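Local coordinates for protein putative branched-chain amino acid aminotransferase IlvE (Streptococcus mutans, PDB 4DQN) that probably transfers the amino group of leucine, isoleucine or valine to 2-oxoglutarate with pyridoxal 5'-phosphate, as a class-IV branched-chain aminotransferase, at residues L21-I26 with L39-T44; F77-N82 with K102-A107; D236-T241 with G265-E270. One frame throughout, in Å; residues are numbered along the deposited sequence.

Interaction 1: residues L21-I26 with L39-T44; sequences LPFRYI and LTEDAT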
# COMPACT_ATOMS: atom_id res chain seq x y z
N LEU A 21 -14.66 13.33 -16.80
CA LEU A 21 -16.02 13.38 -17.32
C LEU A 21 -16.89 14.32 -16.46
O LEU A 21 -16.51 14.65 -15.34
CB LEU A 21 -16.62 11.96 -17.39
CG LEU A 21 -16.51 11.25 -18.75
CD1 LEU A 21 -15.10 11.30 -19.27
CD2 LEU A 21 -16.97 9.79 -18.66
N PRO A 22 -18.04 14.77 -16.99
CA PRO A 22 -18.84 15.74 -16.23
C PRO A 22 -19.28 15.30 -14.82
O PRO A 22 -19.26 16.15 -13.93
CB PRO A 22 -20.07 15.97 -17.11
CG PRO A 22 -19.59 15.69 -18.50
CD PRO A 22 -18.57 14.57 -18.35
N PHE A 23 -19.67 14.04 -14.61
CA PHE A 23 -20.23 13.64 -13.32
C PHE A 23 -19.54 12.41 -12.72
O PHE A 23 -19.18 11.49 -13.47
CB PHE A 23 -21.73 13.36 -13.45
CG PHE A 23 -22.52 14.55 -13.91
CD1 PHE A 23 -22.85 15.56 -13.01
CD2 PHE A 23 -22.90 14.67 -15.23
CE1 PHE A 23 -23.55 16.67 -13.43
CE2 PHE A 23 -23.61 15.78 -15.66
CZ PHE A 23 -23.93 16.78 -14.76
N ARG A 24 -19.34 12.40 -11.40
CA ARG A 24 -18.97 11.18 -10.67
C ARG A 24 -19.94 11.03 -9.54
O ARG A 24 -20.51 12.02 -9.08
CB ARG A 24 -17.62 11.27 -9.97
CG ARG A 24 -16.47 11.75 -10.72
CD ARG A 24 -16.09 13.13 -10.26
NE ARG A 24 -16.66 14.06 -11.19
CZ ARG A 24 -16.25 14.19 -12.44
NH1 ARG A 24 -15.21 13.48 -12.91
NH2 ARG A 24 -16.86 15.06 -13.21
N TYR A 25 -20.07 9.80 -9.06
CA TYR A 25 -20.80 9.52 -7.83
C TYR A 25 -19.86 9.64 -6.63
O TYR A 25 -18.69 9.27 -6.70
CB TYR A 25 -21.36 8.10 -7.91
CG TYR A 25 -22.00 7.55 -6.66
CD1 TYR A 25 -21.23 7.01 -5.62
CD2 TYR A 25 -23.38 7.50 -6.54
CE1 TYR A 25 -21.83 6.47 -4.49
CE2 TYR A 25 -23.99 6.96 -5.41
CZ TYR A 25 -23.21 6.45 -4.40
OH TYR A 25 -23.83 5.90 -3.30
N ILE A 26 -20.38 10.16 -5.52
CA ILE A 26 -19.61 10.21 -4.28
C ILE A 26 -20.54 10.03 -3.08
O ILE A 26 -21.66 10.54 -3.05
CB ILE A 26 -18.79 11.53 -4.15
CG1 ILE A 26 -17.77 11.43 -3.01
CG2 ILE A 26 -19.71 12.75 -3.94
CD1 ILE A 26 -16.70 12.55 -3.04
N LEU A 39 -24.36 12.77 -7.18
CA LEU A 39 -23.48 13.03 -8.31
C LEU A 39 -22.82 14.37 -8.06
O LEU A 39 -23.45 15.28 -7.54
CB LEU A 39 -24.27 13.08 -9.62
CG LEU A 39 -24.99 11.79 -9.98
CD1 LEU A 39 -25.63 11.89 -11.34
CD2 LEU A 39 -24.03 10.62 -9.94
N THR A 40 -21.55 14.47 -8.42
CA THR A 40 -20.85 15.74 -8.29
C THR A 40 -20.05 16.02 -9.55
O THR A 40 -19.64 15.09 -10.26
CB THR A 40 -19.90 15.76 -7.08
OG1 THR A 40 -19.31 17.06 -6.96
CG2 THR A 40 -18.79 14.70 -7.24
N GLU A 41 -19.82 17.30 -9.81
CA GLU A 41 -19.06 17.72 -10.97
C GLU A 41 -17.61 17.92 -10.59
O GLU A 41 -16.77 18.22 -11.44
CB GLU A 41 -19.64 19.03 -11.53
CG GLU A 41 -21.10 18.90 -11.97
CD GLU A 41 -21.61 20.16 -12.63
OE1 GLU A 41 -22.64 20.69 -12.17
OE2 GLU A 41 -20.97 20.62 -13.60
N ASP A 42 -17.31 17.77 -9.30
CA ASP A 42 -15.97 18.07 -8.80
C ASP A 42 -15.11 16.82 -8.86
O ASP A 42 -15.37 15.85 -8.15
CB ASP A 42 -16.03 18.57 -7.35
CG ASP A 42 -14.75 19.24 -6.91
OD1 ASP A 42 -13.77 19.26 -7.69
OD2 ASP A 42 -14.72 19.73 -5.76
N ALA A 43 -14.09 16.86 -9.70
CA ALA A 43 -13.20 15.72 -9.89
C ALA A 43 -12.01 15.79 -8.94
O ALA A 43 -11.09 14.97 -9.01
CB ALA A 43 -12.73 15.66 -11.34
N THR A 44 -12.03 16.77 -8.04
CA THR A 44 -10.98 16.91 -7.03
C THR A 44 -11.53 16.43 -5.69
O THR A 44 -12.63 16.81 -5.29
CB THR A 44 -10.53 18.37 -6.89
OG1 THR A 44 -9.99 18.81 -8.14
CG2 THR A 44 -9.43 18.49 -5.84
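Arg24 and Thr40 pair as an antiparallel hydrogen-bonded couple: Arg24 N donates to Thr40 O at 2.9 Å, and Thr40 N donates to Arg24 O at 2.7 Å. The arginine uses the same carbonyl twice. Its chain is bent at chi2 and chi3, turning back toward segment 39-44, and NE gives Thr40 O a longer bond of 3.3 Å from 39° above the carbonyl plane. Beyond NE, the methyl of Ala43 lies over one face of the guanidinium, toward its rim, with CB 3.7 Å from Arg24 NH1. Arg24 CD rests 3.5 Å from Asp42 O.

On that same side of the sheet, the methyl CG2 of Thr40 meets CG2 of Ile26 at 3.9 Å. The Tyr25–Leu39 pair, non-hydrogen-bonded, faces the other way, and Leu39 CD2 packs loosely near Tyr25 CB. Next to it the Phe23 ring and the Glu41 side chain run side by side, CE1 touching Glu41 CG at 3.6 Å, with ring and carboxylate planes 53° apart.

Past Thr40 the chain leaves the strand through an ST turn, in which Thr40 OG1 accepts from Asp42 N, and an Asx turn, in which Asp42 OD1 accepts from Thr44 N, while OD2 bonds His46. Ala43, within these turns, lies against the guanidinium.

The contact closes the open end of the hairpin of strands 24-30 and 33-40, at one edge of the antiparallel sheet within this chain, where strand 147-157 adjoins strand 24-30. Arg24 NH1 forms a salt bridge with Glu49 of the second subunit, and Ala43 makes backbone bonds to that subunit. One arginine thus ties a strand carbonyl to the dimer interface, and its buried charge is probably balanced by the neighbouring subunit's carboxylate.

Interaction 2: residues F77-N82 with K102-A107; sequences FRPNMN and KFIDAA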
# COMPACT_ATOMS: atom_id res chain seq x y z
N PHE A 77 -21.52 -5.58 -16.85
CA PHE A 77 -21.21 -7.00 -16.90
C PHE A 77 -20.76 -7.48 -15.52
O PHE A 77 -19.67 -7.13 -15.05
CB PHE A 77 -20.11 -7.24 -17.95
CG PHE A 77 -19.60 -8.65 -17.99
CD1 PHE A 77 -20.32 -9.66 -18.64
CD2 PHE A 77 -18.38 -8.98 -17.39
CE1 PHE A 77 -19.84 -10.96 -18.68
CE2 PHE A 77 -17.89 -10.28 -17.42
CZ PHE A 77 -18.62 -11.28 -18.07
N ARG A 78 -21.62 -8.27 -14.88
CA ARG A 78 -21.35 -8.86 -13.57
C ARG A 78 -20.88 -7.87 -12.48
O ARG A 78 -19.95 -8.18 -11.74
CB ARG A 78 -20.33 -10.00 -13.73
CG ARG A 78 -20.78 -11.11 -14.69
CD ARG A 78 -19.67 -12.14 -14.98
NE ARG A 78 -19.55 -13.39 -14.19
CZ ARG A 78 -20.14 -13.71 -13.05
NH1 ARG A 78 -20.97 -12.89 -12.45
NH2 ARG A 78 -19.91 -14.89 -12.48
N PRO A 79 -21.54 -6.69 -12.36
CA PRO A 79 -21.01 -5.75 -11.37
C PRO A 79 -21.23 -6.25 -9.94
O PRO A 79 -20.55 -5.76 -9.04
CB PRO A 79 -21.83 -4.49 -11.61
CG PRO A 79 -23.16 -5.01 -12.17
CD PRO A 79 -22.75 -6.17 -13.03
N ASN A 80 -22.15 -7.19 -9.74
CA ASN A 80 -22.30 -7.84 -8.44
C ASN A 80 -21.00 -8.50 -7.98
O ASN A 80 -20.68 -8.51 -6.78
CB ASN A 80 -23.41 -8.90 -8.47
CG ASN A 80 -23.10 -10.03 -9.44
OD1 ASN A 80 -22.81 -9.79 -10.62
ND2 ASN A 80 -23.15 -11.26 -8.95
N MET A 81 -20.23 -9.03 -8.93
CA MET A 81 -18.95 -9.66 -8.61
C MET A 81 -17.92 -8.64 -8.15
O MET A 81 -17.18 -8.88 -7.19
CB MET A 81 -18.41 -10.44 -9.82
CG MET A 81 -19.26 -11.64 -10.21
SD MET A 81 -19.33 -12.96 -8.99
CE MET A 81 -17.71 -13.69 -9.27
N ASN A 82 -17.85 -7.49 -8.82
CA ASN A 82 -16.99 -6.40 -8.35
C ASN A 82 -17.36 -5.91 -6.95
O ASN A 82 -16.49 -5.58 -6.14
CB ASN A 82 -17.03 -5.24 -9.34
CG ASN A 82 -16.58 -5.64 -10.72
OD1 ASN A 82 -17.40 -6.05 -11.55
ND2 ASN A 82 -15.28 -5.55 -10.97
N LYS A 102 -26.00 -0.81 -3.20
CA LYS A 102 -25.46 0.55 -3.25
C LYS A 102 -24.44 0.68 -4.38
O LYS A 102 -24.49 1.62 -5.18
CB LYS A 102 -24.80 0.94 -1.91
CG LYS A 102 -24.19 2.34 -1.87
CD LYS A 102 -23.52 2.59 -0.50
CE LYS A 102 -22.98 4.00 -0.38
NZ LYS A 102 -24.03 5.06 -0.53
N PHE A 103 -23.53 -0.30 -4.45
CA PHE A 103 -22.46 -0.33 -5.45
C PHE A 103 -23.02 -0.33 -6.88
O PHE A 103 -22.60 0.47 -7.74
CB PHE A 103 -21.60 -1.59 -5.21
CG PHE A 103 -20.42 -1.73 -6.16
CD1 PHE A 103 -20.60 -2.25 -7.44
CD2 PHE A 103 -19.14 -1.37 -5.74
CE1 PHE A 103 -19.51 -2.38 -8.31
CE2 PHE A 103 -18.04 -1.52 -6.60
CZ PHE A 103 -18.23 -2.02 -7.89
N ILE A 104 -23.96 -1.23 -7.15
CA ILE A 104 -24.47 -1.40 -8.50
C ILE A 104 -25.30 -0.18 -8.89
O ILE A 104 -25.18 0.32 -10.01
CB ILE A 104 -25.30 -2.68 -8.64
CG1 ILE A 104 -24.38 -3.90 -8.52
CG2 ILE A 104 -26.01 -2.74 -9.98
CD1 ILE A 104 -25.17 -5.21 -8.43
N ASP A 105 -26.11 0.32 -7.96
CA ASP A 105 -26.89 1.52 -8.23
C ASP A 105 -25.98 2.69 -8.53
O ASP A 105 -26.26 3.50 -9.42
CB ASP A 105 -27.78 1.87 -7.04
CG ASP A 105 -28.49 3.19 -7.25
OD1 ASP A 105 -29.43 3.22 -8.07
OD2 ASP A 105 -28.11 4.20 -6.61
N ALA A 106 -24.89 2.82 -7.78
CA ALA A 106 -23.97 3.92 -8.00
C ALA A 106 -23.34 3.83 -9.37
O ALA A 106 -23.21 4.84 -10.08
CB ALA A 106 -22.90 3.93 -6.93
N ALA A 107 -22.90 2.63 -9.74
CA ALA A 107 -22.32 2.40 -11.06
C ALA A 107 -23.30 2.82 -12.17
O ALA A 107 -22.93 3.52 -13.10
CB ALA A 107 -21.93 0.94 -11.22
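Phe103 sends its ring toward helix 79-92 because its CG stands anti to the backbone N (chi1 -178°), while Ile104 carries CG1 anti to its carbonyl carbon (chi1 -69°) and extends CD1 onward (chi2 171°). These two consecutive residues of helix 100-113 supply nearly all of its side of the contact; both touch Pro79, then diverge, Phe103 to Asn82 and Ile104 to Asn80.

The far end of the Phe103 ring reaches Asn82: CZ lies 3.7 Å from Asn82 CB, and the carbonyl carbon C of Asn82 sits over one ring face. Toward the start of that turn, CE1 of Phe103 approaches Pro79 O at 3.6 Å, obliquely to the ring. The isoleucine serves the proline itself. Its CG1 touches Pro79 CG at 4.0 Å, the two side chains crossing at about a right angle, and its CD1 lies 3.8 Å from Asn80 N and 4.1 Å from Asn80 CB.

No hydrogen bond spans the two segments; the join is made by van der Waals contact, with methylene and methyl groups set against backbone as much as against side chains. Helix 79-92 starts at Pro79, with Arg78 as the N-cap residue. Asn82 offers its CB to the phenylalanine while its amide end leads elsewhere, ND2 bonding Glu62. The side chain of Asn82 is about 7 Å from that of Lys188, the predicted attachment point of the cofactor, unmodified in this structure.

Around this helix-helix contact, Tyr341 of strand 340-342 touches Pro79, Asn80 and Ile104 together. Leu64 of strand 59-68 packs on Pro79 and Asn82, and Val251 of helix 251-262 meets Asn82, so the start of helix 79-92 is wedged among helix 100-113, the antiparallel sheet and a helix of the mixed-sheet half.

Interaction 3: residues D236-T241 with G265-E270; sequences DNEFIT and GMKAIE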
# COMPACT_ATOMS: atom_id res chain seq x y z
N ASP A 236 -4.91 -31.31 -24.00
CA ASP A 236 -6.17 -32.02 -23.82
C ASP A 236 -7.31 -31.03 -23.57
O ASP A 236 -8.29 -31.36 -22.90
CB ASP A 236 -6.07 -33.01 -22.67
CG ASP A 236 -5.02 -34.07 -22.92
OD1 ASP A 236 -4.76 -34.38 -24.10
OD2 ASP A 236 -4.44 -34.58 -21.94
N ASN A 237 -7.16 -29.83 -24.13
CA ASN A 237 -8.13 -28.75 -24.00
C ASN A 237 -8.68 -28.56 -22.59
O ASN A 237 -9.89 -28.52 -22.39
CB ASN A 237 -9.26 -28.90 -25.02
CG ASN A 237 -9.00 -28.14 -26.30
OD1 ASN A 237 -9.81 -27.32 -26.73
ND2 ASN A 237 -7.84 -28.39 -26.93
N GLU A 238 -7.78 -28.46 -21.61
CA GLU A 238 -8.19 -28.09 -20.26
C GLU A 238 -7.80 -26.63 -20.03
O GLU A 238 -6.79 -26.17 -20.55
CB GLU A 238 -7.48 -28.96 -19.23
CG GLU A 238 -7.61 -30.46 -19.44
CD GLU A 238 -6.42 -31.20 -18.87
OE1 GLU A 238 -5.28 -30.78 -19.16
OE2 GLU A 238 -6.62 -32.18 -18.12
N PHE A 239 -8.61 -25.92 -19.26
CA PHE A 239 -8.34 -24.54 -18.89
C PHE A 239 -7.83 -24.55 -17.46
O PHE A 239 -8.53 -25.01 -16.54
CB PHE A 239 -9.64 -23.73 -18.97
CG PHE A 239 -9.49 -22.27 -18.67
CD1 PHE A 239 -9.54 -21.80 -17.37
CD2 PHE A 239 -9.36 -21.35 -19.70
CE1 PHE A 239 -9.42 -20.44 -17.08
CE2 PHE A 239 -9.24 -19.99 -19.43
CZ PHE A 239 -9.27 -19.54 -18.12
N ILE A 240 -6.61 -24.06 -17.25
CA ILE A 240 -6.03 -24.05 -15.91
C ILE A 240 -5.55 -22.65 -15.51
O ILE A 240 -4.83 -21.98 -16.26
CB ILE A 240 -4.88 -25.08 -15.77
CG1 ILE A 240 -5.37 -26.48 -16.18
CG2 ILE A 240 -4.37 -25.11 -14.35
CD1 ILE A 240 -4.31 -27.57 -16.07
N THR A 241 -5.97 -22.20 -14.33
CA THR A 241 -5.58 -20.88 -13.84
C THR A 241 -5.07 -21.05 -12.41
O THR A 241 -5.58 -21.89 -11.68
CB THR A 241 -6.77 -19.88 -13.90
OG1 THR A 241 -6.34 -18.55 -13.56
CG2 THR A 241 -7.88 -20.31 -12.96
N GLY A 265 -17.34 -27.09 -23.13
CA GLY A 265 -17.21 -28.46 -22.65
C GLY A 265 -15.82 -28.81 -22.17
O GLY A 265 -15.44 -29.99 -22.15
N MET A 266 -15.05 -27.79 -21.76
CA MET A 266 -13.69 -27.99 -21.29
C MET A 266 -13.67 -28.18 -19.78
O MET A 266 -14.52 -27.65 -19.06
CB MET A 266 -12.80 -26.78 -21.63
CG MET A 266 -12.70 -26.45 -23.11
SD MET A 266 -11.94 -24.83 -23.39
CE MET A 266 -10.22 -25.17 -23.00
N LYS A 267 -12.70 -28.95 -19.31
CA LYS A 267 -12.43 -29.02 -17.89
C LYS A 267 -11.79 -27.69 -17.55
O LYS A 267 -10.85 -27.26 -18.22
CB LYS A 267 -11.49 -30.19 -17.59
CG LYS A 267 -11.11 -30.32 -16.12
CD LYS A 267 -10.41 -31.66 -15.86
CE LYS A 267 -8.98 -31.45 -15.37
NZ LYS A 267 -8.29 -32.75 -15.10
N ALA A 268 -12.32 -27.03 -16.54
CA ALA A 268 -11.89 -25.68 -16.18
C ALA A 268 -11.63 -25.64 -14.69
O ALA A 268 -12.57 -25.67 -13.89
CB ALA A 268 -12.97 -24.66 -16.56
N ILE A 269 -10.35 -25.54 -14.31
CA ILE A 269 -10.00 -25.59 -12.89
C ILE A 269 -9.00 -24.54 -12.43
O ILE A 269 -8.17 -24.05 -13.21
CB ILE A 269 -9.44 -26.98 -12.50
CG1 ILE A 269 -8.12 -27.26 -13.22
CG2 ILE A 269 -10.48 -28.09 -12.75
CD1 ILE A 269 -7.09 -27.96 -12.34
N GLU A 270 -9.10 -24.21 -11.15
CA GLU A 270 -8.10 -23.41 -10.48
C GLU A 270 -7.14 -24.41 -9.83
O GLU A 270 -7.53 -25.15 -8.92
CB GLU A 270 -8.74 -22.52 -9.42
CG GLU A 270 -9.88 -21.62 -9.92
CD GLU A 270 -10.40 -20.69 -8.83
OE1 GLU A 270 -9.58 -20.03 -8.17
OE2 GLU A 270 -11.63 -20.62 -8.64
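Phe239 supplies both ends of the backbone pairing, its N donating to Lys267 O at 2.8 Å and its O accepting from Ile269 N at 2.9 Å. Thr241 N adds a third bond, to Ile269 O at 3.1 Å. CA-H...O contacts accompany these bonds, as from Glu270 CA to Thr241 O at 3.2 Å.

The segments 238-241 and 267-270 run parallel, their axes 11° apart, and helix 251-262 joins them in a beta-alpha-beta unit of the mixed sheet. On the face turned to that helix, Phe239 CB meets Ala268 CB at 4.2 Å, and its ring goes on to Leu256, Leu257 and, with nearly parallel planes, Phe231. Thr241 turns its methyl to Glu270 CG.

Ahead of these pairs, Met266, bent at chi3 (73°), brings its methyl CE into van der Waals contact with a backbone carbonyl, 3.4 Å from Asn237 O. On the opposite face of the sheet from Phe239 and Ala268, Ile240 and Ile269 lie side by side, CG1 to CG1 at 4.1 Å.

Charge contributes little: Lys267 NZ makes a weak salt bridge of 3.5 Å to Glu238 OE2, whose partner oxygen OE1 bonds Thr234. Thr241 gives OG1 to Phe230 O.

Interaction 2 is the buried one, a helix-helix contact held by packing without hydrogen bonds; interactions 1 and 3 are partly buried strand pairings, antiparallel and parallel, far out on opposite sides of the chain's centre, with centres 42 Å apart. Interaction 1 touches interaction 2 directly: Lys102 and Ala106 of helix 100-113 meet Tyr25, probably with a hydrogen bond between Tyr25 OH and Lys102 NZ, so that helix serves both. Interaction 3 comes no nearer to interaction 2 than about 9 Å, yet its crossover helix 251-262 packs on residues 77-82. Salt bridging differs too: within one chain and weak in interaction 3, to the second subunit in interaction 1.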